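Side-chain contacts in putative histidine protein kinase (PDB 3KYJ), which probably relays phosphate in chemotaxis signalling, its Hpt domain, crystallised here, being phosphorylated and passing the group to response regulators: residues 15-20 and 108-113; 26-31 and 101-106; 42-47 and 79-84; 52-57 and 64-69; 83-86 and 90-93. All coordinates share one frame; numbering follows the deposited sequence.

Contact 1: residues 15-20 and 108-113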
# COMPACT_ATOMS: atom_id res chain seq x y z
N LEU A 15 10.63 -6.39 8.42
CA LEU A 15 10.01 -6.24 7.12
C LEU A 15 9.97 -4.78 6.68
O LEU A 15 10.17 -4.47 5.51
CB LEU A 15 8.62 -6.85 7.14
CG LEU A 15 7.87 -6.77 5.83
CD1 LEU A 15 8.65 -7.57 4.78
CD2 LEU A 15 6.46 -7.34 6.01
N TYR A 16 9.72 -3.87 7.61
CA TYR A 16 9.75 -2.45 7.28
C TYR A 16 11.10 -2.05 6.70
O TYR A 16 11.19 -1.35 5.70
CB TYR A 16 9.43 -1.65 8.54
CG TYR A 16 9.66 -0.17 8.45
CD1 TYR A 16 8.76 0.66 7.78
CD2 TYR A 16 10.75 0.41 9.11
CE1 TYR A 16 8.97 2.04 7.73
CE2 TYR A 16 10.97 1.76 9.04
CZ TYR A 16 10.08 2.57 8.38
OH TYR A 16 10.31 3.92 8.37
N ALA A 17 12.17 -2.53 7.31
CA ALA A 17 13.50 -2.18 6.84
C ALA A 17 13.81 -2.82 5.49
O ALA A 17 14.37 -2.16 4.61
CB ALA A 17 14.54 -2.57 7.89
N ASP A 18 13.43 -4.08 5.32
CA ASP A 18 13.76 -4.81 4.10
C ASP A 18 12.92 -4.30 2.94
O ASP A 18 13.47 -3.95 1.91
CB ASP A 18 13.53 -6.31 4.30
CG ASP A 18 14.02 -7.14 3.14
OD1 ASP A 18 14.80 -6.62 2.31
OD2 ASP A 18 13.65 -8.33 3.06
N ASP A 19 11.61 -4.26 3.10
CA ASP A 19 10.69 -3.78 2.05
C ASP A 19 10.97 -2.31 1.74
O ASP A 19 10.92 -1.89 0.58
CB ASP A 19 9.25 -3.99 2.53
CG ASP A 19 8.26 -4.14 1.39
OD1 ASP A 19 8.11 -5.27 0.89
OD2 ASP A 19 7.62 -3.16 1.02
N GLY A 20 11.32 -1.53 2.76
CA GLY A 20 11.63 -0.12 2.54
C GLY A 20 12.88 0.05 1.71
O GLY A 20 12.92 0.91 0.83
N GLU A 108 17.27 5.16 10.41
CA GLU A 108 17.09 5.60 11.78
C GLU A 108 15.83 5.04 12.44
O GLU A 108 15.90 4.57 13.57
CB GLU A 108 17.01 7.12 11.85
CG GLU A 108 16.79 7.61 13.27
CD GLU A 108 16.29 9.03 13.29
OE1 GLU A 108 16.96 9.89 12.67
OE2 GLU A 108 15.24 9.28 13.90
N THR A 109 14.68 5.12 11.75
CA THR A 109 13.40 4.73 12.35
C THR A 109 13.36 3.23 12.55
O THR A 109 12.75 2.75 13.50
CB THR A 109 12.16 5.17 11.51
OG1 THR A 109 12.24 4.64 10.17
CG2 THR A 109 12.04 6.67 11.46
N ALA A 110 14.02 2.50 11.67
CA ALA A 110 14.01 1.05 11.75
C ALA A 110 14.71 0.65 13.04
O ALA A 110 14.42 -0.40 13.61
CB ALA A 110 14.70 0.44 10.56
N ALA A 111 15.64 1.49 13.48
CA ALA A 111 16.50 1.15 14.61
C ALA A 111 15.93 1.68 15.93
O ALA A 111 16.05 1.05 16.98
CB ALA A 111 17.89 1.72 14.38
N SER A 112 15.27 2.83 15.87
CA SER A 112 14.57 3.41 17.00
C SER A 112 13.18 2.80 17.19
O SER A 112 12.57 2.97 18.24
CB SER A 112 14.40 4.91 16.82
OG SER A 112 13.54 5.15 15.72
N ARG A 113 12.66 2.12 16.17
CA ARG A 113 11.27 1.66 16.15
C ARG A 113 10.30 2.79 16.52
O ARG A 113 9.30 2.59 17.21
CB ARG A 113 11.07 0.43 17.04
CG ARG A 113 11.97 -0.71 16.67
CD ARG A 113 11.63 -1.97 17.44
NE ARG A 113 12.41 -3.10 16.96
CZ ARG A 113 12.19 -4.36 17.30
NH1 ARG A 113 11.20 -4.67 18.12
NH2 ARG A 113 12.96 -5.31 16.80
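Tyr16 and Thr109 meet nearly at right angles, the phenol reaching out from helix 10-35 and the threonine answering from helix 89-112. The bond between them is short: Tyr16 OH donates to Thr109 OG1 at 2.7 Å. Thr109 OG1 lies at the edge of the ring and in its plane, and it also comes within 3.3 Å of Tyr16 CE2, so the hydroxyl sits against the rim of the ring instead of over a face. With CG of Tyr16 swung away from the backbone N (chi1 169°), the ring is carried across to the partner helix. Thr109 holds OG1 between its own N and carbonyl carbon (chi1 56°), and from there the same oxygen hydrogen-bonds back to Met105 O one turn earlier. The buried hydroxyl thus accepts from the tyrosine and is tied to its own helix.

Beside this polar pair the packing is light. Ala110 CB is 4.2 Å from Tyr16 CD2, and it meets Ala17 CB methyl to methyl at 4.0 Å. Small residues here let the backbones draw close, Ala17 CA and Ala110 CA being 5.9 Å apart, and the two short helical segments run antiparallel at 165° with their axes 9.7 Å apart. This is an antiparallel helix pair of the Hpt four-helix bundle, near the end of helix 89-112. Trp13 packs its ring edge-to-face with Tyr16, Leu61 and Leu63 of the turn before helix 64-82 also touch the phenol, and an apolar side chain of the other protein's chain packs on Tyr16.

Contact 2: residues 26-31 and 101-106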
# COMPACT_ATOMS: atom_id res chain seq x y z
N ALA A 26 14.30 0.97 -5.82
CA ALA A 26 13.54 1.14 -7.07
C ALA A 26 13.35 2.63 -7.37
O ALA A 26 13.43 3.05 -8.52
CB ALA A 26 12.20 0.42 -6.97
N MET A 27 13.09 3.43 -6.33
CA MET A 27 12.95 4.86 -6.49
C MET A 27 14.24 5.47 -7.06
O MET A 27 14.22 6.18 -8.08
CB MET A 27 12.60 5.51 -5.15
CG MET A 27 12.50 7.02 -5.20
SD MET A 27 12.21 7.69 -3.54
CE MET A 27 11.83 9.38 -3.95
N GLU A 28 15.36 5.14 -6.43
CA GLU A 28 16.65 5.63 -6.90
C GLU A 28 16.98 5.13 -8.30
O GLU A 28 17.48 5.89 -9.13
CB GLU A 28 17.77 5.26 -5.93
CG GLU A 28 19.06 5.98 -6.27
CD GLU A 28 20.26 5.54 -5.47
OE1 GLU A 28 20.29 4.39 -4.99
OE2 GLU A 28 21.20 6.36 -5.35
N ALA A 29 16.71 3.86 -8.60
CA ALA A 29 17.03 3.35 -9.94
C ALA A 29 16.28 4.11 -11.04
O ALA A 29 16.86 4.43 -12.09
CB ALA A 29 16.73 1.86 -10.04
N SER A 30 14.99 4.37 -10.81
CA SER A 30 14.21 5.09 -11.81
C SER A 30 14.74 6.52 -12.01
O SER A 30 14.82 7.02 -13.14
CB SER A 30 12.74 5.15 -11.42
OG SER A 30 12.20 3.84 -11.29
N LEU A 31 15.08 7.19 -10.91
CA LEU A 31 15.56 8.57 -10.97
C LEU A 31 16.93 8.65 -11.65
O LEU A 31 17.18 9.54 -12.47
CB LEU A 31 15.62 9.14 -9.57
CG LEU A 31 14.24 9.36 -8.93
CD1 LEU A 31 14.38 9.69 -7.45
CD2 LEU A 31 13.49 10.47 -9.65
N THR A 101 17.16 11.32 1.59
CA THR A 101 16.57 11.73 2.86
C THR A 101 15.72 10.58 3.43
O THR A 101 15.85 10.23 4.61
CB THR A 101 15.71 12.98 2.67
OG1 THR A 101 16.53 14.07 2.22
CG2 THR A 101 15.02 13.37 3.99
N LEU A 102 14.87 9.99 2.59
CA LEU A 102 14.07 8.83 2.99
C LEU A 102 14.92 7.64 3.44
O LEU A 102 14.56 6.95 4.38
CB LEU A 102 13.12 8.43 1.87
CG LEU A 102 12.01 9.45 1.55
CD1 LEU A 102 11.23 9.05 0.29
CD2 LEU A 102 11.02 9.67 2.69
N ARG A 103 16.07 7.44 2.79
CA ARG A 103 16.96 6.34 3.14
C ARG A 103 17.54 6.53 4.54
O ARG A 103 17.66 5.57 5.30
CB ARG A 103 18.11 6.23 2.12
CG ARG A 103 19.10 5.10 2.42
CD ARG A 103 18.59 3.75 1.94
NE ARG A 103 18.44 3.71 0.49
CZ ARG A 103 18.14 2.62 -0.20
NH1 ARG A 103 17.96 1.46 0.42
NH2 ARG A 103 18.02 2.69 -1.52
N ALA A 104 17.90 7.76 4.88
CA ALA A 104 18.38 8.06 6.22
C ALA A 104 17.25 7.89 7.24
O ALA A 104 17.47 7.39 8.36
CB ALA A 104 18.95 9.48 6.27
N MET A 105 16.04 8.31 6.88
CA MET A 105 14.90 8.16 7.79
C MET A 105 14.59 6.71 8.03
O MET A 105 14.26 6.32 9.15
CB MET A 105 13.67 8.78 7.22
CG MET A 105 13.73 10.25 7.16
SD MET A 105 12.18 10.80 6.49
CE MET A 105 12.34 12.55 6.76
N LEU A 106 14.68 5.91 6.98
CA LEU A 106 14.43 4.48 7.07
C LEU A 106 15.44 3.85 8.02
O LEU A 106 15.07 3.06 8.88
CB LEU A 106 14.55 3.82 5.68
CG LEU A 106 14.41 2.30 5.63
CD1 LEU A 106 13.03 1.88 6.07
CD2 LEU A 106 14.72 1.75 4.24
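Met27 and Leu102 lie on antiparallel helices of the Hpt bundle, 10-35 and 89-112, but they are not level: Met27 CA is 10.3 Å from Leu102 CA, and Glu28 CA 10.1 Å from Arg103 CA. The N-terminal ends of the two segments face each other along the bundle, and the gap is spanned by side chains.

Met27 does this with an extended chain, its CG turned away from the backbone N (chi1 177°) and chi2 at -175°, which brings the sulfur into the core. Leu102 crosses it at about a right angle and offers one of its two methyls. Both residues are buried. Leu47 and Val51 of helix 40-60 also pack on Met27, while Leu24 and Arg69 press on Leu102, so this pair belongs to the interior where all four helices meet.

Nearer the surface, Glu28 and Arg103 bring opposite charges close without forming a salt bridge. Arg103 has two conformers; in the one described, its NH2 pairs with Asp25 in a salt bridge and stays 4.5 Å from Glu28 OE1, and both readings hold for that conformer alone. In the core, the touch comes down to Met27 SD against Leu102 CD1 at 4.2 Å.

Contact 3: residues 42-47 and 79-84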
# COMPACT_ATOMS: atom_id res chain seq x y z
N ALA A 42 8.98 5.14 -19.37
CA ALA A 42 9.40 3.86 -18.80
C ALA A 42 9.56 3.91 -17.28
O ALA A 42 9.64 2.87 -16.63
CB ALA A 42 10.73 3.42 -19.42
N HIS A 43 9.61 5.11 -16.72
CA HIS A 43 10.04 5.24 -15.33
C HIS A 43 9.06 5.89 -14.37
O HIS A 43 9.18 5.69 -13.17
CB HIS A 43 11.38 5.97 -15.28
CG HIS A 43 12.48 5.18 -15.88
ND1 HIS A 43 12.98 4.04 -15.29
CD2 HIS A 43 13.12 5.29 -17.07
CE1 HIS A 43 13.92 3.51 -16.06
NE2 HIS A 43 14.01 4.25 -17.15
N VAL A 44 8.09 6.66 -14.87
CA VAL A 44 7.19 7.37 -13.94
C VAL A 44 6.29 6.38 -13.17
O VAL A 44 6.04 6.57 -11.98
CB VAL A 44 6.39 8.49 -14.68
CG1 VAL A 44 5.27 9.07 -13.81
CG2 VAL A 44 7.35 9.60 -15.08
N GLY A 45 5.85 5.31 -13.82
CA GLY A 45 5.07 4.29 -13.14
C GLY A 45 5.84 3.60 -12.03
O GLY A 45 5.38 3.57 -10.89
N PRO A 46 7.01 3.05 -12.35
CA PRO A 46 7.85 2.42 -11.32
C PRO A 46 8.19 3.37 -10.19
O PRO A 46 8.20 2.97 -9.03
CB PRO A 46 9.09 1.99 -12.10
CG PRO A 46 8.59 1.73 -13.52
CD PRO A 46 7.48 2.73 -13.72
N LEU A 47 8.47 4.62 -10.52
CA LEU A 47 8.81 5.62 -9.52
C LEU A 47 7.61 5.86 -8.58
O LEU A 47 7.76 5.83 -7.35
CB LEU A 47 9.24 6.90 -10.23
CG LEU A 47 9.45 8.10 -9.32
CD1 LEU A 47 10.56 7.85 -8.29
CD2 LEU A 47 9.82 9.31 -10.18
N LEU A 79 1.56 14.69 -10.35
CA LEU A 79 1.34 15.80 -11.29
C LEU A 79 1.89 15.45 -12.67
O LEU A 79 1.29 15.79 -13.69
CB LEU A 79 2.02 17.08 -10.83
CG LEU A 79 1.46 17.77 -9.59
CD1 LEU A 79 2.38 18.93 -9.23
CD2 LEU A 79 0.04 18.25 -9.85
N VAL A 80 3.05 14.80 -12.69
CA VAL A 80 3.63 14.30 -13.95
C VAL A 80 2.74 13.23 -14.56
O VAL A 80 2.43 13.27 -15.76
CB VAL A 80 5.05 13.73 -13.74
CG1 VAL A 80 5.58 13.13 -15.03
CG2 VAL A 80 6.00 14.81 -13.25
N ARG A 81 2.31 12.27 -13.74
CA ARG A 81 1.57 11.13 -14.27
C ARG A 81 0.17 11.53 -14.74
O ARG A 81 -0.29 11.03 -15.77
CB ARG A 81 1.48 10.03 -13.20
CG ARG A 81 0.94 8.71 -13.73
CD ARG A 81 0.64 7.74 -12.61
NE ARG A 81 -0.49 8.20 -11.81
CZ ARG A 81 -0.96 7.57 -10.74
NH1 ARG A 81 -0.38 6.45 -10.35
NH2 ARG A 81 -2.00 8.05 -10.08
N ASP A 82 -0.48 12.45 -14.03
CA ASP A 82 -1.90 12.72 -14.23
C ASP A 82 -2.25 14.11 -14.76
O ASP A 82 -3.27 14.26 -15.45
CB ASP A 82 -2.64 12.54 -12.90
CG ASP A 82 -2.47 11.15 -12.33
OD1 ASP A 82 -2.22 10.22 -13.12
OD2 ASP A 82 -2.57 11.00 -11.09
N ALA A 83 -1.42 15.10 -14.46
CA ALA A 83 -1.76 16.50 -14.73
C ALA A 83 -0.87 17.13 -15.80
O ALA A 83 -0.80 18.36 -15.96
CB ALA A 83 -1.67 17.30 -13.46
N GLY A 84 -0.16 16.27 -16.52
CA GLY A 84 0.55 16.72 -17.71
C GLY A 84 1.82 17.53 -17.48
O GLY A 84 2.38 18.10 -18.42
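Val44 lays one methyl against Val80 and the other against Arg81, joining helix 40-60 to the last turn of helix 64-82 at one end of the Hpt helical bundle. Each branch has its own partner. CG1 points away from the backbone N (chi1 170°) and rests on the aliphatic root of the arginine, Val44 CG1 to Arg81 CB at 4.0 Å; CG2, which lies beside the backbone N, meets Val80 CG1 at 3.9 Å. Val44 is modelled in two conformers, so this division of labour holds for one of them. The backbones are closest at the same place, with Val44 CA 6.8 Å from Arg81 CA.

Just after Val44 the helix is kinked: the N atoms of Gly45 and Pro46 make no bond to the preceding turn, Pro46 having no N-H to give. Val80 also turns inward, touching Ile91 and Met87, and so carries the contact toward the neighbouring helix and loop. Arg81 is different. Against residues 42-47 only its CB makes contact, because the chain runs extended at first and then bends at chi3 (69°), which turns the guanidinium back along the flank of its own helix, beside Asp82. A cation-pi contact with Phe48 is its further link to helix 40-60. The grip on Asp82 is side-on, one nitrogen to each carboxylate oxygen, and it fixes the rotation of the exposed guanidinium. Arg81 NH2 reaches the syn lone pair of Asp82 OD2 at 3.2 Å, while Arg81 NE bonds to Asp82 OD1 at 3.0 Å, from 30° out of the carboxylate plane.

Contact 4: residues 52-57 and 64-69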
# COMPACT_ATOMS: atom_id res chain seq x y z
N HIS A 52 4.86 5.11 -3.43
CA HIS A 52 3.57 4.76 -2.84
C HIS A 52 3.72 3.60 -1.83
O HIS A 52 3.12 3.61 -0.75
CB HIS A 52 2.59 4.40 -3.95
CG HIS A 52 1.20 4.15 -3.47
ND1 HIS A 52 0.39 5.16 -2.99
CD2 HIS A 52 0.48 3.01 -3.38
CE1 HIS A 52 -0.77 4.66 -2.63
NE2 HIS A 52 -0.75 3.35 -2.85
N THR A 53 4.53 2.61 -2.18
CA THR A 53 4.82 1.51 -1.28
C THR A 53 5.52 2.02 -0.01
O THR A 53 5.15 1.66 1.12
CB THR A 53 5.72 0.49 -1.99
OG1 THR A 53 4.94 -0.17 -2.98
CG2 THR A 53 6.28 -0.53 -1.00
N PHE A 54 6.54 2.85 -0.18
CA PHE A 54 7.26 3.37 0.96
C PHE A 54 6.32 4.16 1.89
O PHE A 54 6.35 3.99 3.11
CB PHE A 54 8.44 4.21 0.49
CG PHE A 54 9.38 4.56 1.60
CD1 PHE A 54 10.43 3.74 1.93
CD2 PHE A 54 9.17 5.70 2.35
CE1 PHE A 54 11.28 4.05 2.97
CE2 PHE A 54 10.00 6.02 3.41
CZ PHE A 54 11.06 5.20 3.72
N LYS A 55 5.47 4.99 1.30
CA LYS A 55 4.47 5.72 2.04
C LYS A 55 3.52 4.80 2.82
O LYS A 55 3.29 5.00 4.02
CB LYS A 55 3.66 6.60 1.09
CG LYS A 55 2.68 7.52 1.78
CD LYS A 55 1.70 8.23 0.83
CE LYS A 55 0.59 7.28 0.40
NZ LYS A 55 -0.51 8.00 -0.31
N GLY A 56 2.95 3.81 2.15
CA GLY A 56 2.04 2.89 2.82
C GLY A 56 2.69 2.11 3.95
O GLY A 56 2.07 1.86 4.97
N ASN A 57 3.95 1.74 3.76
CA ASN A 57 4.69 1.00 4.78
C ASN A 57 4.84 1.85 6.05
O ASN A 57 4.67 1.39 7.17
CB ASN A 57 6.09 0.61 4.25
CG ASN A 57 6.05 -0.52 3.22
OD1 ASN A 57 4.99 -1.01 2.83
ND2 ASN A 57 7.23 -0.92 2.78
N SER A 64 4.05 9.04 11.01
CA SER A 64 3.39 10.12 10.27
C SER A 64 4.37 11.15 9.69
O SER A 64 4.08 11.71 8.63
CB SER A 64 2.35 10.83 11.16
OG SER A 64 1.28 9.97 11.55
N VAL A 65 5.51 11.39 10.33
CA VAL A 65 6.45 12.36 9.78
C VAL A 65 7.09 11.73 8.54
O VAL A 65 7.12 12.34 7.49
CB VAL A 65 7.52 12.81 10.80
CG1 VAL A 65 8.64 13.65 10.10
CG2 VAL A 65 6.87 13.65 11.92
N VAL A 66 7.55 10.49 8.65
CA VAL A 66 8.09 9.79 7.46
C VAL A 66 7.05 9.77 6.32
O VAL A 66 7.34 10.12 5.17
CB VAL A 66 8.57 8.35 7.77
CG1 VAL A 66 8.97 7.65 6.49
CG2 VAL A 66 9.73 8.31 8.72
N GLU A 67 5.82 9.39 6.67
CA GLU A 67 4.73 9.32 5.73
C GLU A 67 4.54 10.64 4.99
O GLU A 67 4.35 10.66 3.79
CB GLU A 67 3.45 8.91 6.44
CG GLU A 67 2.25 8.71 5.53
CD GLU A 67 0.97 8.41 6.27
OE1 GLU A 67 1.00 8.23 7.49
OE2 GLU A 67 -0.08 8.39 5.62
N SER A 68 4.61 11.75 5.72
CA SER A 68 4.33 13.05 5.10
C SER A 68 5.37 13.44 4.05
O SER A 68 5.04 14.13 3.08
CB SER A 68 4.24 14.14 6.19
OG SER A 68 5.49 14.38 6.83
N ARG A 69 6.61 13.01 4.22
CA ARG A 69 7.65 13.30 3.21
C ARG A 69 7.39 12.46 1.95
O ARG A 69 7.45 12.95 0.82
CB ARG A 69 9.05 13.02 3.73
CG ARG A 69 9.69 14.17 4.53
CD ARG A 69 8.89 14.51 5.76
NE ARG A 69 9.56 15.52 6.58
CZ ARG A 69 8.93 16.36 7.40
NH1 ARG A 69 7.60 16.42 7.46
NH2 ARG A 69 9.65 17.21 8.11
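The helical hairpin of the Hpt domain that carries the predicted phosphorylation site, His52, is joined near its turn by Phe54 against Val66 and by Lys55 crossing Glu67 at a slant. Phe54 and Val66 cross at about a right angle, and one methyl, Val66 CG1, comes to 3.6 Å from Phe54 CE2. The end of the ring does the reaching here.

Lys55 and Glu67 pack through their aliphatic parts. Their backbones are very close, with Lys55 CA 5.2 Å from Glu67 CA, and the methylenes sit reciprocally: Lys55 CG is 4.0 Å from Glu67 CG, and each also lies near the other's backbone oxygen. Beyond CG the two chains part. Lys55 bends at chi3 (78°) and takes its ammonium to a salt bridge with Glu74, whereas Glu67 stays extended and pairs through OE2 with Arg59. Lys55 NZ and Glu67 OE2 therefore end 6.0 Å apart. Glu74 is also hydrogen-bonded to His52 ND1, so Lys55 stands in the second shell of the histidine and may steady the carboxylate beside it.

His52 NE2 faces outward, hydrogen-bonded to an acidic side chain of the other protein's chain. On the inner side, Leu24 of helix 10-35 and Leu102 of helix 89-112 pack on Phe54, and Thr109 of helix 89-112 touches Val66, so the hairpin formed by helices 40-60 and 64-82 is backed by the other two helices of the bundle.

Contact 5: residues 83-86 and 90-93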
# COMPACT_ATOMS: atom_id res chain seq x y z
N ALA A 83 -1.42 15.10 -14.46
CA ALA A 83 -1.76 16.50 -14.73
C ALA A 83 -0.87 17.13 -15.80
O ALA A 83 -0.80 18.36 -15.96
CB ALA A 83 -1.67 17.30 -13.46
N GLY A 84 -0.16 16.27 -16.52
CA GLY A 84 0.55 16.72 -17.71
C GLY A 84 1.82 17.53 -17.48
O GLY A 84 2.38 18.10 -18.42
N VAL A 85 2.31 17.56 -16.25
CA VAL A 85 3.56 18.24 -15.92
C VAL A 85 4.76 17.41 -16.41
O VAL A 85 4.86 16.24 -16.13
CB VAL A 85 3.65 18.47 -14.38
CG1 VAL A 85 4.99 19.05 -13.98
CG2 VAL A 85 2.54 19.39 -13.95
N PRO A 86 5.67 18.02 -17.18
CA PRO A 86 6.85 17.24 -17.59
C PRO A 86 7.78 16.87 -16.43
O PRO A 86 7.91 17.62 -15.45
CB PRO A 86 7.59 18.20 -18.55
CG PRO A 86 6.56 19.16 -19.00
CD PRO A 86 5.66 19.35 -17.81
N GLU A 90 14.57 19.41 -12.71
CA GLU A 90 14.44 19.86 -11.34
C GLU A 90 13.66 18.84 -10.50
O GLU A 90 14.00 18.56 -9.33
CB GLU A 90 13.77 21.23 -11.25
CG GLU A 90 13.73 21.75 -9.81
CD GLU A 90 13.18 23.16 -9.70
OE1 GLU A 90 12.53 23.64 -10.65
OE2 GLU A 90 13.37 23.77 -8.63
N ILE A 91 12.58 18.31 -11.07
CA ILE A 91 11.82 17.27 -10.37
C ILE A 91 12.73 16.09 -10.06
O ILE A 91 12.72 15.56 -8.93
CB ILE A 91 10.59 16.82 -11.18
CG1 ILE A 91 9.60 17.99 -11.32
CG2 ILE A 91 9.95 15.61 -10.52
CD1 ILE A 91 8.25 17.67 -11.97
N VAL A 92 13.52 15.66 -11.04
CA VAL A 92 14.39 14.51 -10.85
C VAL A 92 15.37 14.78 -9.72
O VAL A 92 15.60 13.95 -8.85
CB VAL A 92 15.10 14.10 -12.16
CG1 VAL A 92 16.16 13.05 -11.90
CG2 VAL A 92 14.06 13.61 -13.17
N GLU A 93 15.91 16.00 -9.71
CA GLU A 93 16.88 16.43 -8.71
C GLU A 93 16.30 16.41 -7.28
O GLU A 93 16.91 15.88 -6.34
CB GLU A 93 17.32 17.85 -9.06
CG GLU A 93 18.17 18.56 -8.05
CD GLU A 93 18.49 19.98 -8.50
OE1 GLU A 93 18.80 20.17 -9.70
OE2 GLU A 93 18.43 20.89 -7.65
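Ile91, in the first turn of helix 89-112, sends its delta methyl against the loop at Val85 and Pro86, which links helices 64-82 and 89-112 at one end of the Hpt bundle. Ile91 gives up the largest share of surface, and a single atom, CD1, does the touching. Its CG1 lies beside the backbone N (chi1 -64°) and the chain is then extended through chi2 (-174°), so CD1 is thrust out toward the loop.

Val85 meets it from the loop with CG1, which is 4.1 Å from Ile91 CD1, the two side chains lying at a slant to each other. That methyl is placed by a chi1 of 174°, which points it away from its own backbone N. Val85 is buried, and Leu79 and Cys135 pack on it too; a backbone hydrogen bond with Leu79 ties it to the helix it has just left. Gly84, immediately before it, has a positive phi, a conformation that suits glycine and continues the turn away from helix 64-82 begun at Ala83.

Pro86 takes part differently. Its ring stays well clear of the facing helix, Pro86 CD being 6.6 Å from Ile91 CD1, and its contribution comes from the main chain. At the start of helix 89-112, Ile91 N is hydrogen-bonded to Asp88 OD1, which ties the helix to the loop. Leu76 and Val80 of helix 64-82 flank the isoleucine, and Lys131 of helix 122-135 touches it as well. The shortest approach of the contact is the one between Ile91 CD1 and the carbonyl oxygen Pro86 O, at 3.5 Å.

In the fold
The five contacts follow the length of one Hpt bundle. Contacts 1 and 2 join the same two helices at successive levels, their centres about 13 Å apart, and Leu106 packs on Tyr16 and Gly20. Contact 4, which contains His52, is centred about 12 Å from the centre of each: Asp19 bonds to Asn57, and Leu102 touches Phe54. Contacts 3 and 5 close the opposite end, about 8 Å apart between centres, sharing Ala83 and Gly84, with Val80 touching Ile91. Centre to centre they lie about 18 and 20 Å from contact 4, but contacts 3 and 4 approach to about 5 Å at nearest atoms; a sodium ion is about 8 Å from the Val44 side chain.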